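Local atomic coordinates of MHC class I antigen (Anolis carolinensis, PDB entry 7CPO), a protein that binds a peptide in a groove between two helical walls above a beta-sheet and probably presents it to T cells, as other MHC class I molecules do. Residues Q171-L174 against N175-K178; Q142-K145 against R146-A150; R65-L68 against Y69-H73. All coordinates share one frame; numbering follows the deposited sequence.

Contact 1 of 3, residues Q171-L174 against N175-K178; sequences QRYL and NYGK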
loop_
_atom_site.group_PDB
_atom_site.type_symbol
_atom_site.label_atom_id
_atom_site.label_comp_id
_atom_site.label_asym_id
_atom_site.label_seq_id
_atom_site.Cartn_x
_atom_site.Cartn_y
_atom_site.Cartn_z
ATOM N N GLN A 171 7.767 7.215 -17.897
ATOM C CA GLN A 171 7.548 6.742 -19.254
ATOM C C GLN A 171 8.550 5.663 -19.644
ATOM O O GLN A 171 8.198 4.738 -20.379
ATOM C CB GLN A 171 7.605 7.908 -20.232
ATOM C CG GLN A 171 6.416 8.843 -20.160
ATOM C CD GLN A 171 6.754 10.220 -20.687
ATOM O OE1 GLN A 171 7.932 10.568 -20.823
ATOM N NE2 GLN A 171 5.730 11.003 -21.020
ATOM N N ARG A 172 9.792 5.754 -19.166
ATOM C CA ARG A 172 10.743 4.670 -19.393
ATOM C C ARG A 172 10.290 3.406 -18.690
ATOM O O ARG A 172 10.338 2.315 -19.267
ATOM C CB ARG A 172 12.144 5.047 -18.904
ATOM C CG ARG A 172 13.051 5.597 -19.940
ATOM C CD ARG A 172 14.356 6.085 -19.323
ATOM N NE ARG A 172 14.779 7.303 -20.008
ATOM C CZ ARG A 172 14.972 8.486 -19.433
ATOM N NH1 ARG A 172 14.817 8.653 -18.117
ATOM N NH2 ARG A 172 15.342 9.508 -20.190
ATOM N N TYR A 173 9.860 3.535 -17.430
ATOM C CA TYR A 173 9.493 2.357 -16.651
ATOM C C TYR A 173 8.305 1.642 -17.281
ATOM O O TYR A 173 8.297 0.410 -17.383
ATOM C CB TYR A 173 9.188 2.767 -15.209
ATOM C CG TYR A 173 10.391 3.299 -14.445
ATOM C CD1 TYR A 173 11.688 2.957 -14.818
ATOM C CD2 TYR A 173 10.230 4.149 -13.349
ATOM C CE1 TYR A 173 12.802 3.441 -14.110
ATOM C CE2 TYR A 173 11.325 4.627 -12.639
ATOM C CZ TYR A 173 12.609 4.272 -13.030
ATOM O OH TYR A 173 13.698 4.739 -12.337
ATOM N N LEU A 174 7.312 2.402 -17.746
ATOM C CA LEU A 174 6.112 1.793 -18.304
ATOM C C LEU A 174 6.446 0.924 -19.500
ATOM O O LEU A 174 5.884 -0.161 -19.662
ATOM C CB LEU A 174 5.108 2.872 -18.700
ATOM C CG LEU A 174 4.278 3.454 -17.559
ATOM C CD1 LEU A 174 3.605 4.715 -18.039
ATOM C CD2 LEU A 174 3.249 2.428 -17.091
ATOM N N ASN A 175 7.369 1.377 -20.348
ATOM C CA ASN A 175 7.790 0.551 -21.467
ATOM C C ASN A 175 8.575 -0.663 -20.984
ATOM O O ASN A 175 8.326 -1.787 -21.429
ATOM C CB ASN A 175 8.630 1.366 -22.446
ATOM C CG ASN A 175 9.261 0.487 -23.516
ATOM O OD1 ASN A 175 8.553 -0.103 -24.321
ATOM N ND2 ASN A 175 10.581 0.378 -23.511
ATOM N N TYR A 176 9.528 -0.446 -20.068
ATOM C CA TYR A 176 10.313 -1.537 -19.501
ATOM C C TYR A 176 9.411 -2.646 -18.986
ATOM O O TYR A 176 9.615 -3.824 -19.303
ATOM C CB TYR A 176 11.185 -1.030 -18.357
ATOM C CG TYR A 176 12.359 -0.211 -18.777
ATOM C CD1 TYR A 176 12.761 -0.158 -20.106
ATOM C CD2 TYR A 176 13.076 0.530 -17.837
ATOM C CE1 TYR A 176 13.863 0.596 -20.483
ATOM C CE2 TYR A 176 14.165 1.287 -18.203
ATOM C CZ TYR A 176 14.550 1.325 -19.521
ATOM O OH TYR A 176 15.638 2.094 -19.869
ATOM N N GLY A 177 8.400 -2.281 -18.192
ATOM C CA GLY A 177 7.601 -3.272 -17.487
ATOM C C GLY A 177 6.188 -3.475 -17.992
ATOM O O GLY A 177 5.346 -3.978 -17.255
ATOM N N LYS A 178 5.919 -3.097 -19.243
ATOM C CA LYS A 178 4.550 -3.126 -19.766
ATOM C C LYS A 178 3.919 -4.519 -19.678
ATOM O O LYS A 178 2.713 -4.645 -19.432
ATOM C CB LYS A 178 4.542 -2.643 -21.218
ATOM C CG LYS A 178 5.454 -3.453 -22.170
ATOM C CD LYS A 178 5.590 -2.732 -23.501
ATOM C CE LYS A 178 6.644 -3.366 -24.395
ATOM N NZ LYS A 178 6.257 -4.687 -24.956
#
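Tyr173 and Tyr176, three residues apart in the last turn of helix 152-176, meet at the near corners of their rings, where Tyr173 CD1 lies 4.1 Å from Tyr176 CD2. The two side chains pass at a slant: Tyr176 CD2 comes up at the edge of the Tyr173 ring, close to its plane, while Tyr173 CD1 reaches the Tyr176 ring obliquely. One face of the Tyr176 ring rests on the backbone of the preceding turn, with Arg172 O 3.3 Å from Tyr176 CG and displaced toward the rim. The same oxygen accepts the amide of Tyr176 in its carbonyl plane, Tyr176 N to Arg172 O being 3.0 Å at a nearly straight 171°. Ring and N-H of one residue thus converge on one carbonyl. A chi1 of -73°, with CG anti to the carbonyl carbon, turns the ring back along the helix to make this possible.

The helix ends directly afterwards. Gly177 N still bonds to Tyr173 O at 2.8 Å, but Gly177 itself leaves helical geometry and serves as N-cap of helix 178-181. Lys178 N, though 3.0 Å from Leu174 O, is too badly angled to bond; Lys178 CB lies 3.2 Å from the same Leu174 O.

Farther out, Tyr173 OH bonds to Tyr62 OH and to the backbone of the bound peptide, consistent with the tyrosine cluster that holds the peptide N terminus in class I molecules. The guanidinium of Arg172 leads away to a cation-pi contact with Trp169. Beneath, Tyr173 packs on Phe35 and on Met7 of strand 5-14, Leu174 on His5 of the same strand, and both tyrosines on Trp51, so that this helix end is seated between the sheet floor and the loop preceding helix 62-87.

Contact 2 of 3, residues Q142-K145 against R146-A150; sequences QNTK and RKWDA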
loop_
_atom_site.group_PDB
_atom_site.type_symbol
_atom_site.label_atom_id
_atom_site.label_comp_id
_atom_site.label_asym_id
_atom_site.label_seq_id
_atom_site.Cartn_x
_atom_site.Cartn_y
_atom_site.Cartn_z
ATOM N N GLN A 142 6.378 26.693 10.181
ATOM C CA GLN A 142 6.703 27.983 9.578
ATOM C C GLN A 142 8.185 28.281 9.655
ATOM O O GLN A 142 8.699 29.034 8.820
ATOM C CB GLN A 142 5.888 29.105 10.220
ATOM C CG GLN A 142 4.471 29.142 9.676
ATOM C CD GLN A 142 3.528 29.931 10.538
ATOM O OE1 GLN A 142 3.949 30.803 11.302
ATOM N NE2 GLN A 142 2.236 29.621 10.437
ATOM N N ASN A 143 8.891 27.676 10.609
ATOM C CA ASN A 143 10.350 27.711 10.572
ATOM C C ASN A 143 10.870 27.109 9.268
ATOM O O ASN A 143 11.690 27.712 8.570
ATOM C CB ASN A 143 10.915 26.972 11.792
ATOM C CG ASN A 143 10.438 27.573 13.124
ATOM O OD1 ASN A 143 10.662 28.755 13.405
ATOM N ND2 ASN A 143 9.763 26.759 13.940
ATOM N N THR A 144 10.369 25.933 8.899
ATOM C CA THR A 144 10.822 25.315 7.661
ATOM C C THR A 144 10.352 26.105 6.441
ATOM O O THR A 144 11.116 26.281 5.483
ATOM C CB THR A 144 10.336 23.868 7.600
ATOM O OG1 THR A 144 10.901 23.138 8.699
ATOM C CG2 THR A 144 10.765 23.223 6.305
ATOM N N LYS A 145 9.111 26.622 6.467
ATOM C CA LYS A 145 8.584 27.359 5.312
ATOM C C LYS A 145 9.491 28.507 4.926
ATOM O O LYS A 145 9.484 28.990 3.790
ATOM C CB LYS A 145 7.178 27.888 5.606
ATOM C CG LYS A 145 6.575 28.774 4.508
ATOM C CD LYS A 145 5.080 28.995 4.777
ATOM C CE LYS A 145 4.453 30.013 3.802
ATOM N NZ LYS A 145 4.777 29.754 2.349
ATOM N N ARG A 146 10.319 28.907 5.835
ATOM C CA ARG A 146 11.135 30.075 5.669
ATOM C C ARG A 146 12.372 29.944 4.833
ATOM O O ARG A 146 12.641 30.720 3.910
ATOM C CB ARG A 146 11.524 30.422 7.055
ATOM C CG ARG A 146 10.873 31.583 7.337
ATOM C CD ARG A 146 9.523 31.746 6.690
ATOM N NE ARG A 146 9.311 32.965 7.337
ATOM C CZ ARG A 146 8.608 33.093 8.437
ATOM N NH1 ARG A 146 8.608 34.291 9.042
ATOM N NH2 ARG A 146 7.899 32.078 8.880
ATOM N N LYS A 147 13.190 29.040 5.320
ATOM C CA LYS A 147 14.371 28.643 4.612
ATOM C C LYS A 147 13.988 28.198 3.214
ATOM O O LYS A 147 14.555 28.678 2.226
ATOM C CB LYS A 147 15.028 27.572 5.467
ATOM C CG LYS A 147 14.891 27.969 6.957
ATOM C CD LYS A 147 15.910 27.285 7.802
ATOM C CE LYS A 147 15.425 25.915 8.226
ATOM N NZ LYS A 147 16.506 25.218 9.001
ATOM N N TRP A 148 12.906 27.427 3.110
ATOM C CA TRP A 148 12.602 26.781 1.842
ATOM C C TRP A 148 11.913 27.727 0.864
ATOM O O TRP A 148 12.216 27.690 -0.333
ATOM C CB TRP A 148 11.776 25.527 2.088
ATOM C CG TRP A 148 12.552 24.459 2.762
ATOM C CD1 TRP A 148 13.819 24.560 3.281
ATOM C CD2 TRP A 148 12.136 23.107 2.974
ATOM N NE1 TRP A 148 14.206 23.354 3.819
ATOM C CE2 TRP A 148 13.193 22.444 3.641
ATOM C CE3 TRP A 148 10.971 22.389 2.670
ATOM C CZ2 TRP A 148 13.119 21.099 4.001
ATOM C CZ3 TRP A 148 10.900 21.044 3.031
ATOM C CH2 TRP A 148 11.964 20.418 3.692
ATOM N N ASP A 149 11.007 28.590 1.340
ATOM C CA ASP A 149 10.429 29.595 0.447
ATOM C C ASP A 149 11.511 30.431 -0.208
ATOM O O ASP A 149 11.399 30.789 -1.384
ATOM C CB ASP A 149 9.476 30.522 1.198
ATOM C CG ASP A 149 8.037 30.009 1.232
ATOM O OD1 ASP A 149 7.761 28.931 0.638
ATOM O OD2 ASP A 149 7.188 30.674 1.892
ATOM N N ALA A 150 12.582 30.723 0.519
ATOM C CA ALA A 150 13.632 31.589 -0.002
ATOM C C ALA A 150 14.652 30.879 -0.883
ATOM O O ALA A 150 15.501 31.561 -1.467
ATOM C CB ALA A 150 14.357 32.271 1.157
#
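The indole of Trp148 carries Thr144 CG2 over the middle of one face, a CH-pi contact with the methyl 3.6 Å from the centroid of the six-membered ring and only 9° off the normal. Trp148 also meets Trp134 edge-to-face. The other flat group, the guanidinium of Arg146, has Gln142 CB at its edge and in its plane, while Gln142 O approaches obliquely and accepts a weak bond from Arg146 NH2; the poor order of this arginine makes that grip tentative.

These are i to i+4 pairs on helix 141-149, the short first segment of the second helical wall of the MHC class I groove. Thr144 and Trp148 run alongside each other in one direction. At chi1 -62° the threonine hydroxyl stands beside its backbone N, leaving CG2 anti to that nitrogen and aimed along the helix at the indole. Thr144 OG1 bonds to Tyr124 OH and to the peptide backbone, and Trp148 NE1 and Lys147 NZ also reach peptide backbone, the lysine through a salt bridge. This trio is consistent with the Thr-Lys-Trp set that anchors the peptide C terminus in class I molecules. Trp148 N bonds to Thr144 O at 3.2 Å, and the side chains of both residues pack on Ile125 of strand 122-128.

On another side of the helix, Lys145 and Asp149 form a salt bridge that also clasps the sheet edge: Lys145 NZ donates to Trp134 O, and Asp149 OD1 accepts from Trp134 N, which probably steadies both charges. The lysine runs extended to CE and bends only at chi4, 49°, which brings Lys145 NZ to 2.6 Å from Asp149 OD2, on the syn lone pair of that oxygen.

Contact 3 of 3, residues R65-L68 against Y69-H73; sequences RNTL and YAQGH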
loop_
_atom_site.group_PDB
_atom_site.type_symbol
_atom_site.label_atom_id
_atom_site.label_comp_id
_atom_site.label_asym_id
_atom_site.label_seq_id
_atom_site.Cartn_x
_atom_site.Cartn_y
_atom_site.Cartn_z
ATOM N N ARG A 65 23.912 5.527 -8.086
ATOM C CA ARG A 65 23.378 6.877 -7.893
ATOM C C ARG A 65 22.180 6.867 -6.946
ATOM O O ARG A 65 22.153 7.613 -5.960
ATOM C CB ARG A 65 23.003 7.504 -9.239
ATOM C CG ARG A 65 22.769 9.022 -9.185
ATOM C CD ARG A 65 22.873 9.629 -10.581
ATOM N NE ARG A 65 21.964 8.905 -11.431
ATOM C CZ ARG A 65 22.307 8.242 -12.521
ATOM N NH1 ARG A 65 23.551 8.266 -12.949
ATOM N NH2 ARG A 65 21.382 7.572 -13.190
ATOM N N ASN A 66 21.203 5.986 -7.197
ATOM C CA ASN A 66 20.037 5.902 -6.318
ATOM C C ASN A 66 20.425 5.489 -4.903
ATOM O O ASN A 66 19.858 5.991 -3.922
ATOM C CB ASN A 66 19.025 4.915 -6.888
ATOM C CG ASN A 66 18.180 5.504 -8.008
ATOM O OD1 ASN A 66 17.184 6.184 -7.754
ATOM N ND2 ASN A 66 18.550 5.211 -9.256
ATOM N N THR A 67 21.381 4.570 -4.772
ATOM C CA THR A 67 21.877 4.176 -3.453
ATOM C C THR A 67 22.494 5.365 -2.702
ATOM O O THR A 67 22.176 5.607 -1.531
ATOM C CB THR A 67 22.900 3.047 -3.621
ATOM O OG1 THR A 67 22.256 1.895 -4.170
ATOM C CG2 THR A 67 23.547 2.674 -2.302
ATOM N N LEU A 68 23.391 6.116 -3.357
ATOM C CA LEU A 68 24.021 7.266 -2.700
ATOM C C LEU A 68 22.978 8.309 -2.290
ATOM O O LEU A 68 22.997 8.808 -1.162
ATOM C CB LEU A 68 25.091 7.888 -3.612
ATOM C CG LEU A 68 26.343 7.042 -3.919
ATOM C CD1 LEU A 68 27.037 7.459 -5.220
ATOM C CD2 LEU A 68 27.350 7.068 -2.761
ATOM N N TYR A 69 22.042 8.624 -3.191
ATOM C CA TYR A 69 20.971 9.565 -2.869
ATOM C C TYR A 69 20.105 9.053 -1.726
ATOM O O TYR A 69 19.772 9.808 -0.801
ATOM C CB TYR A 69 20.093 9.814 -4.097
ATOM C CG TYR A 69 20.704 10.658 -5.195
ATOM C CD1 TYR A 69 21.875 11.367 -4.989
ATOM C CD2 TYR A 69 20.089 10.747 -6.447
ATOM C CE1 TYR A 69 22.428 12.149 -6.007
ATOM C CE2 TYR A 69 20.623 11.524 -7.459
ATOM C CZ TYR A 69 21.797 12.224 -7.230
ATOM O OH TYR A 69 22.348 12.983 -8.233
ATOM N N ALA A 70 19.681 7.780 -1.800
ATOM C CA ALA A 70 18.814 7.235 -0.755
ATOM C C ALA A 70 19.519 7.257 0.598
ATOM O O ALA A 70 18.923 7.637 1.619
ATOM C CB ALA A 70 18.360 5.813 -1.122
ATOM N N GLN A 71 20.801 6.875 0.613
ATOM C CA GLN A 71 21.622 7.023 1.809
ATOM C C GLN A 71 21.637 8.464 2.286
ATOM O O GLN A 71 21.486 8.730 3.485
ATOM C CB GLN A 71 23.041 6.556 1.522
ATOM C CG GLN A 71 23.171 5.072 1.502
ATOM C CD GLN A 71 24.584 4.614 1.235
ATOM O OE1 GLN A 71 24.860 3.423 1.271
ATOM N NE2 GLN A 71 25.490 5.556 0.980
ATOM N N GLY A 72 21.845 9.411 1.366
ATOM C CA GLY A 72 21.784 10.816 1.743
ATOM C C GLY A 72 20.462 11.179 2.391
ATOM O O GLY A 72 20.424 11.874 3.409
ATOM N N HIS A 73 19.355 10.693 1.824
ATOM C CA HIS A 73 18.042 11.005 2.385
ATOM C C HIS A 73 17.882 10.419 3.787
ATOM O O HIS A 73 17.327 11.072 4.678
ATOM C CB HIS A 73 16.936 10.483 1.464
ATOM C CG HIS A 73 16.976 11.053 0.082
ATOM N ND1 HIS A 73 16.361 10.441 -0.989
ATOM C CD2 HIS A 73 17.543 12.182 -0.403
ATOM C CE1 HIS A 73 16.554 11.165 -2.076
ATOM N NE2 HIS A 73 17.268 12.227 -1.749
#
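Arg65 runs alongside Tyr69, which follows one helical turn later, and the two side chains head in a common direction. From CB the arginine extends with CG anti to its backbone N (chi1 -165°), which sets CG over the face of the Tyr69 ring. There Arg65 CG is 3.7 Å from Tyr69 CE2, and it forms a CH-pi contact 4.1 Å from the ring centroid. Arg65 CD follows the ring outward and comes within 4.1 Å of Tyr69 OH. The chain bends about the CG-CD bond, and the guanidinium plane stands 55° from that of the ring; NE bonds to a polar side chain of the bound peptide and NH2 forms a salt bridge with Asp59. Closer to the backbone, Arg65 O lies over a face of the Tyr69 ring and accepts the amide of Tyr69 as well, Tyr69 N to Arg65 O being 2.9 Å at 173°.

Helix 62-87 is the first wall of the MHC class I peptide-binding groove, and Tyr69 packs against an apolar peptide side chain while Asn66 OD1 bonds to the peptide backbone. A second i to i+4 pair lies on the same helix: Thr67 and Gln71 run side by side, and Gln71 CG sits 3.2 Å from Thr67 O, which also receives Gln71 N at 2.8 Å. Thr67 OG1 bonds to Trp63 O one turn back and to Tyr45 N of edge strand 44-47, fixing the rotation of the threonine. Between these two pairs, Ala70 CB rests 3.2 Å from Asn66 O, and its methyl touches Tyr38 of strand 33-39.

In the fold
Following the chain from the N terminus, contact 3 comes first, on helix 62-87, then contact 2 on helix 141-149 and finally contact 1 where helix 152-176 gives way to helix 178-181. Each joins neighbouring turns of helix, so none closes a long loop, and the three follow in series without nesting or crossing. Contact 3 belongs to one wall of the groove, contacts 1 and 2 to the two ends of the other, with centres about 37 Å apart. The centre of contact 3 lies about 23 Å from that of contact 1 and 24 Å from that of contact 2. Each has residues that touch the peptide, held between the walls above the eight-stranded floor.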